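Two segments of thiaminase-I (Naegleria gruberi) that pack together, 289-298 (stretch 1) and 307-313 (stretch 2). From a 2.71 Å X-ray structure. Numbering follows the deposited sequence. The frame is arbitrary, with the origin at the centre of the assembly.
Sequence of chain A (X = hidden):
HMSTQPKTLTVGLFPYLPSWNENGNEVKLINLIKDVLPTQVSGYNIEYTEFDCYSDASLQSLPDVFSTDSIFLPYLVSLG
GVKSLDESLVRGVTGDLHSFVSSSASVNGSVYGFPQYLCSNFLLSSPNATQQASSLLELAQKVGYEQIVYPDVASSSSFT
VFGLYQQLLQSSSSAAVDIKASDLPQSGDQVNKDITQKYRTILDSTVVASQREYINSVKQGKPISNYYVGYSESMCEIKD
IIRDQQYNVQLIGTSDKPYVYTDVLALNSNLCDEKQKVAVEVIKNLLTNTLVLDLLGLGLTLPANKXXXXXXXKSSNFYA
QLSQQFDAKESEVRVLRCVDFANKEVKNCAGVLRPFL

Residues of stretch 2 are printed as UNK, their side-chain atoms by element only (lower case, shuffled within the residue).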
# COMPACT_ATOMS: atom_id res chain seq x y z
N ASN A 289 17.76 7.30 -4.82
CA ASN A 289 18.61 6.61 -5.79
C ASN A 289 17.83 6.28 -7.06
O ASN A 289 16.85 5.53 -7.02
CB ASN A 289 19.20 5.34 -5.19
CG ASN A 289 20.37 4.79 -5.99
OD1 ASN A 289 20.35 4.80 -7.22
ND2 ASN A 289 21.39 4.31 -5.29
N THR A 290 18.28 6.83 -8.18
CA THR A 290 17.58 6.67 -9.45
C THR A 290 17.54 5.22 -9.93
O THR A 290 16.61 4.82 -10.62
CB THR A 290 18.21 7.55 -10.56
OG1 THR A 290 19.59 7.18 -10.73
CG2 THR A 290 18.13 9.02 -10.18
N LEU A 291 18.55 4.44 -9.55
CA LEU A 291 18.59 3.03 -9.93
C LEU A 291 17.54 2.24 -9.17
O LEU A 291 16.90 1.34 -9.73
CB LEU A 291 19.98 2.44 -9.71
CG LEU A 291 20.16 0.98 -10.12
CD1 LEU A 291 19.68 0.76 -11.55
CD2 LEU A 291 21.60 0.54 -9.97
N VAL A 292 17.36 2.56 -7.90
CA VAL A 292 16.33 1.93 -7.09
C VAL A 292 14.95 2.33 -7.60
O VAL A 292 14.05 1.49 -7.71
CB VAL A 292 16.46 2.30 -5.60
CG1 VAL A 292 15.34 1.68 -4.79
CG2 VAL A 292 17.82 1.87 -5.06
N LEU A 293 14.79 3.61 -7.91
CA LEU A 293 13.54 4.12 -8.45
C LEU A 293 13.20 3.46 -9.78
O LEU A 293 12.05 3.09 -10.02
CB LEU A 293 13.60 5.64 -8.61
CG LEU A 293 13.72 6.47 -7.33
CD1 LEU A 293 13.71 7.96 -7.66
CD2 LEU A 293 12.61 6.13 -6.35
N ASP A 294 14.20 3.31 -10.64
CA ASP A 294 13.99 2.69 -11.94
C ASP A 294 13.60 1.22 -11.80
O ASP A 294 12.76 0.72 -12.55
CB ASP A 294 15.25 2.82 -12.82
CG ASP A 294 15.46 4.23 -13.33
OD1 ASP A 294 14.46 4.94 -13.54
OD2 ASP A 294 16.63 4.63 -13.51
N LEU A 295 14.19 0.54 -10.82
CA LEU A 295 13.86 -0.85 -10.55
C LEU A 295 12.45 -0.97 -10.00
O LEU A 295 11.73 -1.92 -10.32
CB LEU A 295 14.87 -1.46 -9.57
CG LEU A 295 16.25 -1.79 -10.15
CD1 LEU A 295 17.21 -2.15 -9.03
CD2 LEU A 295 16.15 -2.92 -11.16
N LEU A 296 12.05 -0.01 -9.17
CA LEU A 296 10.68 0.04 -8.66
C LEU A 296 9.69 0.21 -9.80
O LEU A 296 8.58 -0.32 -9.75
CB LEU A 296 10.53 1.19 -7.65
CG LEU A 296 11.17 1.00 -6.28
CD1 LEU A 296 11.02 2.27 -5.45
CD2 LEU A 296 10.55 -0.18 -5.56
N GLY A 297 10.10 0.95 -10.82
CA GLY A 297 9.27 1.19 -11.99
C GLY A 297 9.02 -0.08 -12.79
O GLY A 297 8.00 -0.19 -13.47
N LEU A 298 9.94 -1.03 -12.70
CA LEU A 298 9.81 -2.29 -13.43
C LEU A 298 8.74 -3.17 -12.80
O LEU A 298 8.15 -4.02 -13.46
CB LEU A 298 11.15 -3.03 -13.47
CG LEU A 298 12.31 -2.29 -14.12
CD1 LEU A 298 13.57 -3.14 -14.09
CD2 LEU A 298 11.96 -1.89 -15.55
N UNK A 307 8.83 13.67 -5.93
CA UNK A 307 10.06 13.54 -6.71
C UNK A 307 10.20 12.14 -7.30
O UNK A 307 10.58 11.99 -8.46
n UNK A 307 11.93 15.58 -4.26
c UNK A 307 11.30 15.32 -5.40
o UNK A 307 10.77 16.20 -6.08
c UNK A 307 11.28 13.87 -5.85
N UNK A 308 9.88 11.13 -6.50
CA UNK A 308 9.95 9.75 -6.94
C UNK A 308 8.91 9.44 -8.00
O UNK A 308 9.20 8.73 -8.97
N UNK A 309 7.71 9.97 -7.82
CA UNK A 309 6.63 9.77 -8.78
C UNK A 309 6.94 10.50 -10.08
O UNK A 309 6.73 9.96 -11.17
c UNK A 309 5.28 10.27 -8.22
c UNK A 309 3.63 9.98 -6.30
c UNK A 309 4.93 9.53 -6.93
c UNK A 309 4.18 10.09 -9.25
N UNK A 310 7.46 11.72 -9.96
CA UNK A 310 7.82 12.51 -11.13
C UNK A 310 8.89 11.82 -11.96
O UNK A 310 8.83 11.80 -13.19
c UNK A 310 8.29 13.90 -10.70
N UNK A 311 9.88 11.24 -11.27
CA UNK A 311 10.98 10.55 -11.93
C UNK A 311 10.51 9.39 -12.81
O UNK A 311 11.06 9.15 -13.88
c UNK A 311 13.24 7.85 -11.51
c UNK A 311 13.08 9.20 -11.47
n UNK A 311 14.18 9.73 -12.10
c UNK A 311 14.97 8.76 -12.51
c UNK A 311 11.98 10.04 -10.89
n UNK A 311 14.43 7.61 -12.16
N UNK A 312 9.49 8.68 -12.34
CA UNK A 312 8.99 7.52 -13.06
C UNK A 312 7.89 7.89 -14.06
O UNK A 312 7.55 7.10 -14.94
c UNK A 312 9.56 5.89 -11.16
c UNK A 312 10.70 5.30 -11.98
c UNK A 312 8.48 6.46 -12.08
c UNK A 312 8.99 4.85 -10.21
N UNK A 313 7.35 9.09 -13.91
CA UNK A 313 6.30 9.57 -14.80
C UNK A 313 6.87 10.11 -16.10
O UNK A 313 6.15 10.28 -17.09
c UNK A 313 5.46 10.63 -14.10

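Position 307 carries four side-chain atoms: two carbons in a row, the second holding one oxygen and one nitrogen. That is a flat carboxamide on a single methylene, so the residue is asparagine, N307. Its chi1 is m, the end of the side chain leads away from stretch 1, and it makes no contact there; its backbone O serves the helix instead, accepting from the N of residue 311 at 3.0 Å.

Position 308 has no side-chain atoms at all, and its bare backbone CA lies 4.2 Å from L293 CD1, which makes it glycine, G308. Here the two backbones come close, with L293 CA and G308 CA 6.8 Å apart. A leucine methyl thus rests against bare main chain, and the position is buried without supplying a side chain of its own.

Position 309 shows four carbons, forked at the first, with one arm two carbons long. A branch at CB with unequal arms is isoleucine, I309. Its CA-to-CB bond points away from stretch 1, so this buried side chain takes no part in the contact.

Position 310 has one carbon and nothing beyond it: alanine, A310. It is exposed, and its methyl is out of reach of stretch 1.

Position 311 has one carbon leading to a five-membered ring of three carbons and two nitrogens, and one ring nitrogen lies 3.0 Å from D294 OD1. The imidazole identifies histidine, H311. Chi1 is t and CA-to-CB points toward the partner helix. The ring lies alongside one turn of stretch 1: H311 CD2 is 3.7 Å from L293 CB, and H311 CE1 is 3.9 Å from T290 CG2. At the ring edge, H311 NE2 donates the hydrogen bond to D294 OD1, with an N-H...acceptor angle of 141°. The aspartate starts sideways, but its end comes nearer to stretch 2, which brings the carboxylate to the ring nitrogen.

Position 312 again has four carbons, now forked at the second, and one terminal carbon lies 3.2 Å from L293 O. Branching one atom farther out means leucine, L312, with chi1 m and chi2 t. That terminal carbon is CD2, in close approach to a carbonyl that already accepts from G297 N at 3.0 Å, while L312 CD1 is 4.1 Å from G297 CA.

Position 313 ends the stretch with a single carbon, alanine, A313, out of reach of stretch 1.

The rule to take from this contact is exchange between leucine and glycine. The helices cross at -65° with axes 9.9 Å apart at closest approach, and L293 meets G308 at one point while L312 meets G297 at another. G297 CA and L312 CA are 6.4 Å apart, and an ideal CB on G297 would lie only 3.3 Å from L312 CD2, a tight fit that shows how fully the leucine uses the space. H311 adds the polar term, packing its ring against L293 while its edge is held by D294. Together the two stretches bury 296 Å², a small area in which H311, L312 and L293 account for most of the coverage.

Stretch 2, residues 307-313: NGIAHLA
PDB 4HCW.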